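Local coordinates for protein PfkB family carbohydrate kinase (PDB 4GM6) that probably acts as a carbohydrate kinase of the PfkB family, transferring a phosphoryl group from a nucleotide to a sugar, at residues F187-R192 with V223-I228; I159-S164 with R203-L208; M87-L92 with V97-V102. All coordinates share one frame; numbering follows the deposited sequence.

In the fold
All three contacts belong to the alpha/beta core of the kinase, built round a mostly parallel central sheet. Interactions 1 and 2 are neighbours, their centres about 10 Å apart, and Tyr-205 of interaction 2 joins them: its OH lies 2.7 Å from Met-189 O, probably hydrogen-bonded, and its CE2 lies 3.5 Å from Phe-225 CZ. Along the chain their segments alternate, and Tyr-205 of helix 198-208 touches both segments of interaction 1. Interaction 3 stands apart, at the edge strand 97-104 of the same sheet and across the chain's centre from interaction 1; the centres of these two are about 29 Å apart. From interaction 2 its centre is about 24 Å away, without touching.

Interaction 1 (F187-R192 with V223-I228); sequences FDMNYR and VAFFEI
Asn-190 ND2 donates to Asp-188 OD2 at 2.6 Å, a short but bent bond (133° at the hydrogen) within the loop whose Met-189 and Tyr-191 reach Phe-225 and Phe-226. The bond arrives from above the carboxylate plane, while the amide oxygen OD1 of the same asparagine accepts two weak bonds from Arg-192 NE and NH2. Asn-190 has positive phi and psi, a left-handed conformation that asparagine tolerates well, and its CB is directed away from residues 223-228, whereas those of Met-189 and Tyr-191 are directed toward them. Met-189 does much of the packing. Its thioether chain bends at chi2 (-79°) and again at chi3, which curls the terminal methyl in between the two phenylalanines: CE comes tightly to Phe-225 CD2 at 3.2 Å and to Phe-226 CE2 at 3.5 Å, approaching both rings obliquely. The sulfur lies 4.0 Å from Phe-226 CE2, a Met-aromatic contact set obliquely to the ring. A flexible, polarisable methionine suits a place between two rings, because its chain can bend to meet both. Tyr-191 meets Phe-225 differently. The rim atom CZ of Phe-225 lies over one face of the tyrosine ring, 3.5 Å from Tyr-191 CG, and the two planes are inclined at 59°, an oblique pair with ring centres 5.2 Å apart. Phe-225 also meets the ring of Tyr-205, and Tyr-191 that of Trp-196, so an aromatic cluster extends to helix 198-208. The contact packs the loop following strand 184-188 against Phe-225 and Phe-226, in the C-terminal part of helix 219-225 and just beyond, within the ribokinase-like alpha/beta fold of PfkB kinases, whose Asp-x-Asn-x-Arg sequence, here Asp-188, Asn-190 and Arg-192, begins at the strand's last residue.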
loop_
_atom_site.group_PDB
_atom_site.type_symbol
_atom_site.label_atom_id
_atom_site.label_comp_id
_atom_site.label_asym_id
_atom_site.label_seq_id
_atom_site.Cartn_x
_atom_site.Cartn_y
_atom_site.Cartn_z
ATOM N N PHE C 187 -30.593 -26.655 5.532
ATOM C CA PHE C 187 -31.158 -25.348 5.215
ATOM C C PHE C 187 -30.699 -24.296 6.212
ATOM O O PHE C 187 -30.704 -24.515 7.424
ATOM C CB PHE C 187 -32.696 -25.425 5.169
ATOM C CG PHE C 187 -33.348 -24.175 4.644
ATOM C CD1 PHE C 187 -33.125 -23.793 3.309
ATOM C CD2 PHE C 187 -34.154 -23.372 5.468
ATOM C CE1 PHE C 187 -33.722 -22.647 2.815
ATOM C CE2 PHE C 187 -34.758 -22.229 4.977
ATOM C CZ PHE C 187 -34.545 -21.860 3.661
ATOM N N ASP C 188 -30.277 -23.157 5.677
ATOM C CA ASP C 188 -29.829 -22.043 6.476
ATOM C C ASP C 188 -30.866 -20.920 6.308
ATOM O O ASP C 188 -30.942 -20.310 5.237
ATOM C CB ASP C 188 -28.455 -21.615 5.940
ATOM C CG ASP C 188 -27.901 -20.389 6.626
ATOM O OD1 ASP C 188 -28.499 -19.941 7.631
ATOM O OD2 ASP C 188 -26.858 -19.873 6.148
ATOM N N MET C 189 -31.666 -20.652 7.346
ATOM C CA MET C 189 -32.713 -19.619 7.263
ATOM C C MET C 189 -32.167 -18.329 6.634
ATOM O O MET C 189 -32.708 -17.826 5.651
ATOM C CB MET C 189 -33.254 -19.282 8.651
ATOM C CG MET C 189 -33.819 -20.469 9.410
ATOM S SD MET C 189 -35.477 -20.908 8.860
ATOM C CE MET C 189 -36.480 -19.627 9.614
ATOM N N ASN C 190 -31.114 -17.789 7.236
ATOM C CA ASN C 190 -30.395 -16.658 6.663
ATOM C C ASN C 190 -31.353 -15.624 6.085
ATOM O O ASN C 190 -31.292 -15.288 4.899
ATOM C CB ASN C 190 -29.418 -17.144 5.587
ATOM C CG ASN C 190 -28.037 -16.543 5.744
ATOM O OD1 ASN C 190 -27.896 -15.358 6.047
ATOM N ND2 ASN C 190 -27.004 -17.363 5.547
ATOM N N TYR C 191 -32.253 -15.134 6.932
ATOM C CA TYR C 191 -33.212 -14.130 6.510
ATOM C C TYR C 191 -32.504 -12.798 6.335
ATOM O O TYR C 191 -31.672 -12.421 7.154
ATOM C CB TYR C 191 -34.340 -13.989 7.532
ATOM C CG TYR C 191 -35.209 -12.785 7.262
ATOM C CD1 TYR C 191 -36.109 -12.784 6.202
ATOM C CD2 TYR C 191 -35.112 -11.637 8.044
ATOM C CE1 TYR C 191 -36.901 -11.685 5.935
ATOM C CE2 TYR C 191 -35.898 -10.529 7.784
ATOM C CZ TYR C 191 -36.792 -10.559 6.729
ATOM O OH TYR C 191 -37.587 -9.465 6.458
ATOM N N ARG C 192 -32.815 -12.089 5.256
ATOM C CA ARG C 192 -32.173 -10.801 5.003
ATOM C C ARG C 192 -33.227 -9.716 4.816
ATOM O O ARG C 192 -34.030 -9.770 3.883
ATOM C CB ARG C 192 -31.250 -10.885 3.783
ATOM C CG ARG C 192 -30.041 -11.786 3.984
ATOM C CD ARG C 192 -29.142 -11.262 5.093
ATOM N NE ARG C 192 -28.045 -12.178 5.409
ATOM C CZ ARG C 192 -26.906 -12.260 4.720
ATOM N NH1 ARG C 192 -26.708 -11.487 3.656
ATOM N NH2 ARG C 192 -25.963 -13.120 5.090
ATOM N N VAL C 223 -39.312 -16.963 16.454
ATOM C CA VAL C 223 -40.434 -16.058 16.698
ATOM C C VAL C 223 -41.040 -15.548 15.389
ATOM O O VAL C 223 -42.259 -15.546 15.212
ATOM C CB VAL C 223 -40.002 -14.852 17.560
ATOM C CG1 VAL C 223 -41.214 -14.012 17.937
ATOM C CG2 VAL C 223 -39.267 -15.321 18.810
ATOM N N ALA C 224 -40.174 -15.122 14.470
ATOM C CA ALA C 224 -40.619 -14.536 13.209
ATOM C C ALA C 224 -41.235 -15.575 12.273
ATOM O O ALA C 224 -42.275 -15.322 11.653
ATOM C CB ALA C 224 -39.463 -13.809 12.518
ATOM N N PHE C 225 -40.608 -16.747 12.182
ATOM C CA PHE C 225 -40.987 -17.713 11.152
ATOM C C PHE C 225 -41.650 -19.008 11.639
ATOM O O PHE C 225 -42.390 -19.632 10.886
ATOM C CB PHE C 225 -39.795 -18.031 10.247
ATOM C CG PHE C 225 -39.048 -16.812 9.784
ATOM C CD1 PHE C 225 -39.705 -15.800 9.104
ATOM C CD2 PHE C 225 -37.691 -16.683 10.023
ATOM C CE1 PHE C 225 -39.024 -14.676 8.677
ATOM C CE2 PHE C 225 -37.001 -15.561 9.601
ATOM C CZ PHE C 225 -37.670 -14.556 8.926
ATOM N N PHE C 226 -41.388 -19.418 12.879
ATOM C CA PHE C 226 -42.000 -20.642 13.409
ATOM C C PHE C 226 -43.186 -20.339 14.316
ATOM O O PHE C 226 -43.726 -21.236 14.966
ATOM C CB PHE C 226 -40.977 -21.495 14.169
ATOM C CG PHE C 226 -39.850 -22.014 13.311
ATOM C CD1 PHE C 226 -39.794 -23.357 12.951
ATOM C CD2 PHE C 226 -38.846 -21.166 12.873
ATOM C CE1 PHE C 226 -38.757 -23.837 12.168
ATOM C CE2 PHE C 226 -37.802 -21.638 12.089
ATOM C CZ PHE C 226 -37.753 -22.975 11.737
ATOM N N GLU C 227 -43.585 -19.071 14.364
ATOM C CA GLU C 227 -44.714 -18.656 15.196
ATOM C C GLU C 227 -44.578 -19.123 16.644
ATOM O O GLU C 227 -45.562 -19.518 17.268
ATOM C CB GLU C 227 -46.032 -19.176 14.614
ATOM C CG GLU C 227 -46.447 -18.510 13.315
ATOM C CD GLU C 227 -47.682 -19.142 12.711
ATOM O OE1 GLU C 227 -48.177 -20.145 13.271
ATOM O OE2 GLU C 227 -48.157 -18.637 11.674
ATOM N N ILE C 228 -43.361 -19.081 17.175
ATOM C CA ILE C 228 -43.124 -19.438 18.569
ATOM C C ILE C 228 -43.145 -18.191 19.442
ATOM O O ILE C 228 -42.416 -17.233 19.182
ATOM C CB ILE C 228 -41.758 -20.140 18.755
ATOM C CG1 ILE C 228 -41.670 -21.368 17.848
ATOM C CG2 ILE C 228 -41.571 -20.549 20.213
ATOM C CD1 ILE C 228 -42.844 -22.315 18.012
#

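Interaction 2 (I159-S164 with R203-L208); sequences ITIALS and RAYQQL
The short, weakly bonded helix segment 159-163 and the helix segment 203-208 run at 121° to each other with their axes 10.9 Å apart at closest approach, a wide spacing bridged by side chains. Both belong to the alpha/beta layering of the PfkB fold: the first opens the connection from strand 153-157 to strand 184-188, and the second follows that latter strand. Ile-161 carries the contact. Its CG1 branch sits between the backbone N and the carbonyl carbon (chi1 56°), a rotation that sends the CD1 methyl across to the other helix. There CD1 lies 4.0 Å from Leu-208 CG, the two side chains sliding past each other in opposite directions, and 4.2 Å from Tyr-205 CE1, which it approaches obliquely. Ala-204, with only a methyl, leaves room for the isoleucine end, its CB lying 4.5 Å from Ile-161 CD1. Phe-187 of the sheet touches Ile-161, Tyr-205 and Leu-208, completing the apolar core, while the buried tyrosine's polar end is satisfied by Met-189 O, to which its OH is hydrogen-bonded. Within its own helix Ala-204 O accepts two bonds, from Leu-208 N at 3.2 Å and from Gln-207 N at 2.9 Å.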
loop_
_atom_site.group_PDB
_atom_site.type_symbol
_atom_site.label_atom_id
_atom_site.label_comp_id
_atom_site.label_asym_id
_atom_site.label_seq_id
_atom_site.Cartn_x
_atom_site.Cartn_y
_atom_site.Cartn_z
ATOM N N ILE C 159 -31.227 -16.957 1.386
ATOM C CA ILE C 159 -30.780 -15.881 0.500
ATOM C C ILE C 159 -31.182 -16.204 -0.929
ATOM O O ILE C 159 -31.768 -15.376 -1.637
ATOM C CB ILE C 159 -29.257 -15.670 0.595
ATOM C CG1 ILE C 159 -28.914 -14.991 1.924
ATOM C CG2 ILE C 159 -28.750 -14.833 -0.568
ATOM C CD1 ILE C 159 -27.446 -15.041 2.274
ATOM N N THR C 160 -30.899 -17.435 -1.334
ATOM C CA THR C 160 -31.201 -17.872 -2.685
ATOM C C THR C 160 -32.700 -17.879 -2.989
ATOM O O THR C 160 -33.138 -17.370 -4.019
ATOM C CB THR C 160 -30.603 -19.260 -2.921
ATOM O OG1 THR C 160 -29.179 -19.141 -2.870
ATOM C CG2 THR C 160 -31.027 -19.804 -4.269
ATOM N N ILE C 161 -33.497 -18.444 -2.093
ATOM C CA ILE C 161 -34.928 -18.565 -2.370
ATOM C C ILE C 161 -35.631 -17.205 -2.376
ATOM O O ILE C 161 -36.734 -17.075 -2.892
ATOM C CB ILE C 161 -35.620 -19.514 -1.379
ATOM C CG1 ILE C 161 -35.383 -19.041 0.059
ATOM C CG2 ILE C 161 -35.114 -20.930 -1.583
ATOM C CD1 ILE C 161 -36.234 -19.736 1.098
ATOM N N ALA C 162 -34.981 -16.193 -1.812
ATOM C CA ALA C 162 -35.534 -14.838 -1.775
ATOM C C ALA C 162 -35.291 -14.075 -3.084
ATOM O O ALA C 162 -35.918 -13.043 -3.339
ATOM C CB ALA C 162 -34.938 -14.056 -0.602
ATOM N N LEU C 163 -34.380 -14.573 -3.911
ATOM C CA LEU C 163 -33.941 -13.788 -5.060
ATOM C C LEU C 163 -35.003 -13.700 -6.150
ATOM O O LEU C 163 -35.147 -12.674 -6.821
ATOM C CB LEU C 163 -32.608 -14.316 -5.605
ATOM C CG LEU C 163 -31.399 -14.109 -4.677
ATOM C CD1 LEU C 163 -30.116 -14.639 -5.302
ATOM C CD2 LEU C 163 -31.228 -12.642 -4.302
ATOM N N SER C 164 -35.764 -14.768 -6.321
ATOM C CA SER C 164 -36.824 -14.757 -7.310
ATOM C C SER C 164 -37.754 -15.942 -7.101
ATOM O O SER C 164 -37.410 -16.909 -6.428
ATOM C CB SER C 164 -36.230 -14.804 -8.716
ATOM O OG SER C 164 -35.707 -16.092 -8.976
ATOM N N ARG C 203 -43.808 -16.942 4.363
ATOM C CA ARG C 203 -44.593 -17.838 3.517
ATOM C C ARG C 203 -43.687 -18.767 2.702
ATOM O O ARG C 203 -43.992 -19.948 2.532
ATOM C CB ARG C 203 -45.523 -17.029 2.596
ATOM C CG ARG C 203 -46.846 -17.704 2.271
ATOM C CD ARG C 203 -47.873 -16.705 1.746
ATOM N NE ARG C 203 -47.357 -15.915 0.630
ATOM C CZ ARG C 203 -46.920 -14.661 0.735
ATOM N NH1 ARG C 203 -46.461 -14.024 -0.336
ATOM N NH2 ARG C 203 -46.942 -14.042 1.909
ATOM N N ALA C 204 -42.582 -18.226 2.197
ATOM C CA ALA C 204 -41.559 -19.034 1.537
ATOM C C ALA C 204 -40.997 -20.081 2.496
ATOM O O ALA C 204 -40.912 -21.281 2.163
ATOM C CB ALA C 204 -40.430 -18.148 1.023
ATOM N N TYR C 205 -40.591 -19.610 3.687
ATOM C CA TYR C 205 -40.064 -20.524 4.698
ATOM C C TYR C 205 -41.052 -21.668 4.995
ATOM O O TYR C 205 -40.648 -22.818 5.207
ATOM C CB TYR C 205 -39.693 -19.762 5.984
ATOM C CG TYR C 205 -38.459 -18.885 5.869
ATOM C CD1 TYR C 205 -37.299 -19.361 5.268
ATOM C CD2 TYR C 205 -38.440 -17.591 6.389
ATOM C CE1 TYR C 205 -36.168 -18.572 5.163
ATOM C CE2 TYR C 205 -37.303 -16.795 6.290
ATOM C CZ TYR C 205 -36.172 -17.292 5.674
ATOM O OH TYR C 205 -35.026 -16.517 5.575
ATOM N N GLN C 206 -42.348 -21.367 4.996
ATOM C CA GLN C 206 -43.338 -22.402 5.296
ATOM C C GLN C 206 -43.354 -23.519 4.251
ATOM O O GLN C 206 -43.785 -24.654 4.566
ATOM C CB GLN C 206 -44.734 -21.806 5.487
ATOM C CG GLN C 206 -44.863 -21.010 6.780
ATOM C CD GLN C 206 -46.265 -20.470 6.986
ATOM O OE1 GLN C 206 -46.896 -19.979 6.049
ATOM N NE2 GLN C 206 -46.762 -20.558 8.221
ATOM N N GLN C 207 -42.844 -23.208 3.020
ATOM C CA GLN C 207 -42.734 -24.229 1.991
ATOM C C GLN C 207 -41.470 -25.079 2.177
ATOM O O GLN C 207 -41.486 -26.277 1.940
ATOM C CB GLN C 207 -42.704 -23.603 0.580
ATOM C CG GLN C 207 -43.869 -22.643 0.302
ATOM C CD GLN C 207 -43.732 -21.975 -1.049
ATOM O OE1 GLN C 207 -43.392 -22.622 -2.040
ATOM N NE2 GLN C 207 -43.991 -20.674 -1.093
ATOM N N LEU C 208 -40.375 -24.452 2.598
ATOM C CA LEU C 208 -39.071 -25.139 2.751
ATOM C C LEU C 208 -38.979 -26.014 3.984
ATOM O O LEU C 208 -38.613 -27.166 3.872
ATOM C CB LEU C 208 -37.904 -24.146 2.786
ATOM C CG LEU C 208 -37.645 -23.480 1.477
ATOM C CD1 LEU C 208 -36.717 -24.338 0.627
ATOM C CD2 LEU C 208 -38.954 -23.127 0.693
#

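Interaction 3 (M87-L92 with V97-V102); sequences MAVEHL and VDTAFV
Leu-92 meets the incoming strand through both its backbone and its side chain, at the join between helix 83-94 and strand 97-104 of the beta-alpha-beta unit that starts with strand 73-79. The polar link is one backbone bond: Val-97 N donates to Leu-92 O over 2.9 Å with an angle of 154° at the hydrogen, the donor tilted from the carbonyl plane. It fixes the chain where the helix gives way to the strand. Apolar packing supplies the rest. Leucine's branched end suits a place with three partners: CD2 rests 3.9 Å from Val-97 CB, while CD1 and Val-102 CG2 meet tip to tip at 3.9 Å. Nearer the backbone, Leu-92 CB lies 3.5 Å from Thr-99 CG2. One turn earlier Val-89 adds a second row, its CG2 facing Val-102 CG1 at 4.1 Å. The short, branched valines bring these methyls together without a chain having to bend. Threonine divides its roles: chi1 of 59° turns OG1 away from the methyl packing, where it bonds to Trp-93 NE1, and leaves CG2 against Leu-92. Turn bonds shape the break in the strand. A type I beta turn from Thr-99 to Val-102 is closed by Val-102 N to Thr-99 O at 2.9 Å, and the CB of Val-102 is directed toward the helix. Just before it Asp-98 makes an Asx turn, its OD1 accepting from Ala-100 N at 3.1 Å, nearly straight at 170° but from above the carboxylate plane.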
loop_
_atom_site.group_PDB
_atom_site.type_symbol
_atom_site.label_atom_id
_atom_site.label_comp_id
_atom_site.label_asym_id
_atom_site.label_seq_id
_atom_site.Cartn_x
_atom_site.Cartn_y
_atom_site.Cartn_z
ATOM N N MET C 87 -13.542 -14.421 -12.183
ATOM C CA MET C 87 -12.864 -14.320 -10.904
ATOM C C MET C 87 -13.600 -15.197 -9.912
ATOM O O MET C 87 -13.001 -15.843 -9.050
ATOM C CB MET C 87 -12.821 -12.851 -10.427
ATOM C CG MET C 87 -11.908 -11.958 -11.281
ATOM S SD MET C 87 -12.010 -10.183 -10.918
ATOM C CE MET C 87 -11.634 -10.167 -9.185
ATOM N N ALA C 88 -14.913 -15.225 -10.054
ATOM C CA ALA C 88 -15.753 -16.038 -9.191
ATOM C C ALA C 88 -15.425 -17.508 -9.398
ATOM O O ALA C 88 -15.349 -18.274 -8.437
ATOM C CB ALA C 88 -17.220 -15.771 -9.483
ATOM N N VAL C 89 -15.236 -17.894 -10.659
ATOM C CA VAL C 89 -14.931 -19.282 -11.009
ATOM C C VAL C 89 -13.523 -19.651 -10.523
ATOM O O VAL C 89 -13.318 -20.719 -9.941
ATOM C CB VAL C 89 -15.070 -19.523 -12.526
ATOM C CG1 VAL C 89 -14.683 -20.955 -12.893
ATOM C CG2 VAL C 89 -16.502 -19.250 -12.972
ATOM N N GLU C 90 -12.556 -18.763 -10.742
ATOM C CA GLU C 90 -11.180 -19.015 -10.310
ATOM C C GLU C 90 -11.075 -19.147 -8.774
ATOM O O GLU C 90 -10.285 -19.933 -8.253
ATOM C CB GLU C 90 -10.227 -17.947 -10.867
ATOM C CG GLU C 90 -10.289 -17.818 -12.392
ATOM C CD GLU C 90 -9.572 -16.588 -12.972
ATOM O OE1 GLU C 90 -9.859 -15.434 -12.553
ATOM O OE2 GLU C 90 -8.735 -16.772 -13.890
ATOM N N HIS C 91 -11.889 -18.391 -8.056
ATOM C CA HIS C 91 -11.994 -18.551 -6.608
ATOM C C HIS C 91 -12.452 -19.982 -6.229
ATOM O O HIS C 91 -11.912 -20.586 -5.305
ATOM C CB HIS C 91 -12.931 -17.484 -6.064
ATOM C CG HIS C 91 -13.461 -17.756 -4.695
ATOM N ND1 HIS C 91 -12.788 -17.387 -3.552
ATOM C CD2 HIS C 91 -14.625 -18.315 -4.283
ATOM C CE1 HIS C 91 -13.505 -17.716 -2.491
ATOM N NE2 HIS C 91 -14.627 -18.279 -2.906
ATOM N N LEU C 92 -13.424 -20.532 -6.954
ATOM C CA LEU C 92 -13.848 -21.919 -6.735
ATOM C C LEU C 92 -12.712 -22.909 -6.994
ATOM O O LEU C 92 -12.494 -23.828 -6.202
ATOM C CB LEU C 92 -15.063 -22.266 -7.602
ATOM C CG LEU C 92 -16.323 -21.487 -7.224
ATOM C CD1 LEU C 92 -17.449 -21.721 -8.210
ATOM C CD2 LEU C 92 -16.766 -21.831 -5.811
ATOM N N VAL C 97 -13.504 -26.344 -5.137
ATOM C CA VAL C 97 -14.924 -26.647 -5.264
ATOM C C VAL C 97 -15.167 -26.967 -6.729
ATOM O O VAL C 97 -14.661 -26.267 -7.605
ATOM C CB VAL C 97 -15.790 -25.453 -4.837
ATOM C CG1 VAL C 97 -17.263 -25.773 -5.008
ATOM C CG2 VAL C 97 -15.497 -25.083 -3.389
ATOM N N ASP C 98 -15.916 -28.037 -6.986
ATOM C CA ASP C 98 -16.250 -28.477 -8.343
ATOM C C ASP C 98 -17.006 -27.379 -9.085
ATOM O O ASP C 98 -17.978 -26.826 -8.560
ATOM C CB ASP C 98 -17.126 -29.737 -8.265
ATOM C CG ASP C 98 -17.338 -30.409 -9.625
ATOM O OD1 ASP C 98 -16.692 -30.019 -10.622
ATOM O OD2 ASP C 98 -18.158 -31.352 -9.687
ATOM N N THR C 99 -16.576 -27.068 -10.305
ATOM C CA THR C 99 -17.238 -26.029 -11.096
ATOM C C THR C 99 -18.079 -26.571 -12.263
ATOM O O THR C 99 -18.682 -25.801 -13.016
ATOM C CB THR C 99 -16.221 -24.994 -11.629
ATOM O OG1 THR C 99 -15.251 -25.654 -12.447
ATOM C CG2 THR C 99 -15.507 -24.291 -10.471
ATOM N N ALA C 100 -18.117 -27.887 -12.426
ATOM C CA ALA C 100 -18.860 -28.488 -13.535
ATOM C C ALA C 100 -20.306 -27.989 -13.666
ATOM O O ALA C 100 -20.899 -28.082 -14.738
ATOM C CB ALA C 100 -18.843 -30.017 -13.433
ATOM N N PHE C 101 -20.889 -27.492 -12.580
ATOM C CA PHE C 101 -22.293 -27.081 -12.619
ATOM C C PHE C 101 -22.470 -25.564 -12.537
ATOM O O PHE C 101 -23.566 -25.073 -12.264
ATOM C CB PHE C 101 -23.118 -27.815 -11.543
ATOM C CG PHE C 101 -23.117 -29.318 -11.700
ATOM C CD1 PHE C 101 -24.134 -29.961 -12.394
ATOM C CD2 PHE C 101 -22.091 -30.086 -11.166
ATOM C CE1 PHE C 101 -24.129 -31.334 -12.548
ATOM C CE2 PHE C 101 -22.079 -31.462 -11.322
ATOM C CZ PHE C 101 -23.102 -32.088 -12.011
ATOM N N VAL C 102 -21.384 -24.830 -12.772
ATOM C CA VAL C 102 -21.453 -23.387 -12.891
ATOM C C VAL C 102 -21.957 -23.109 -14.300
ATOM O O VAL C 102 -21.449 -23.674 -15.270
ATOM C CB VAL C 102 -20.066 -22.715 -12.696
ATOM C CG1 VAL C 102 -20.123 -21.224 -13.020
ATOM C CG2 VAL C 102 -19.543 -22.926 -11.272
#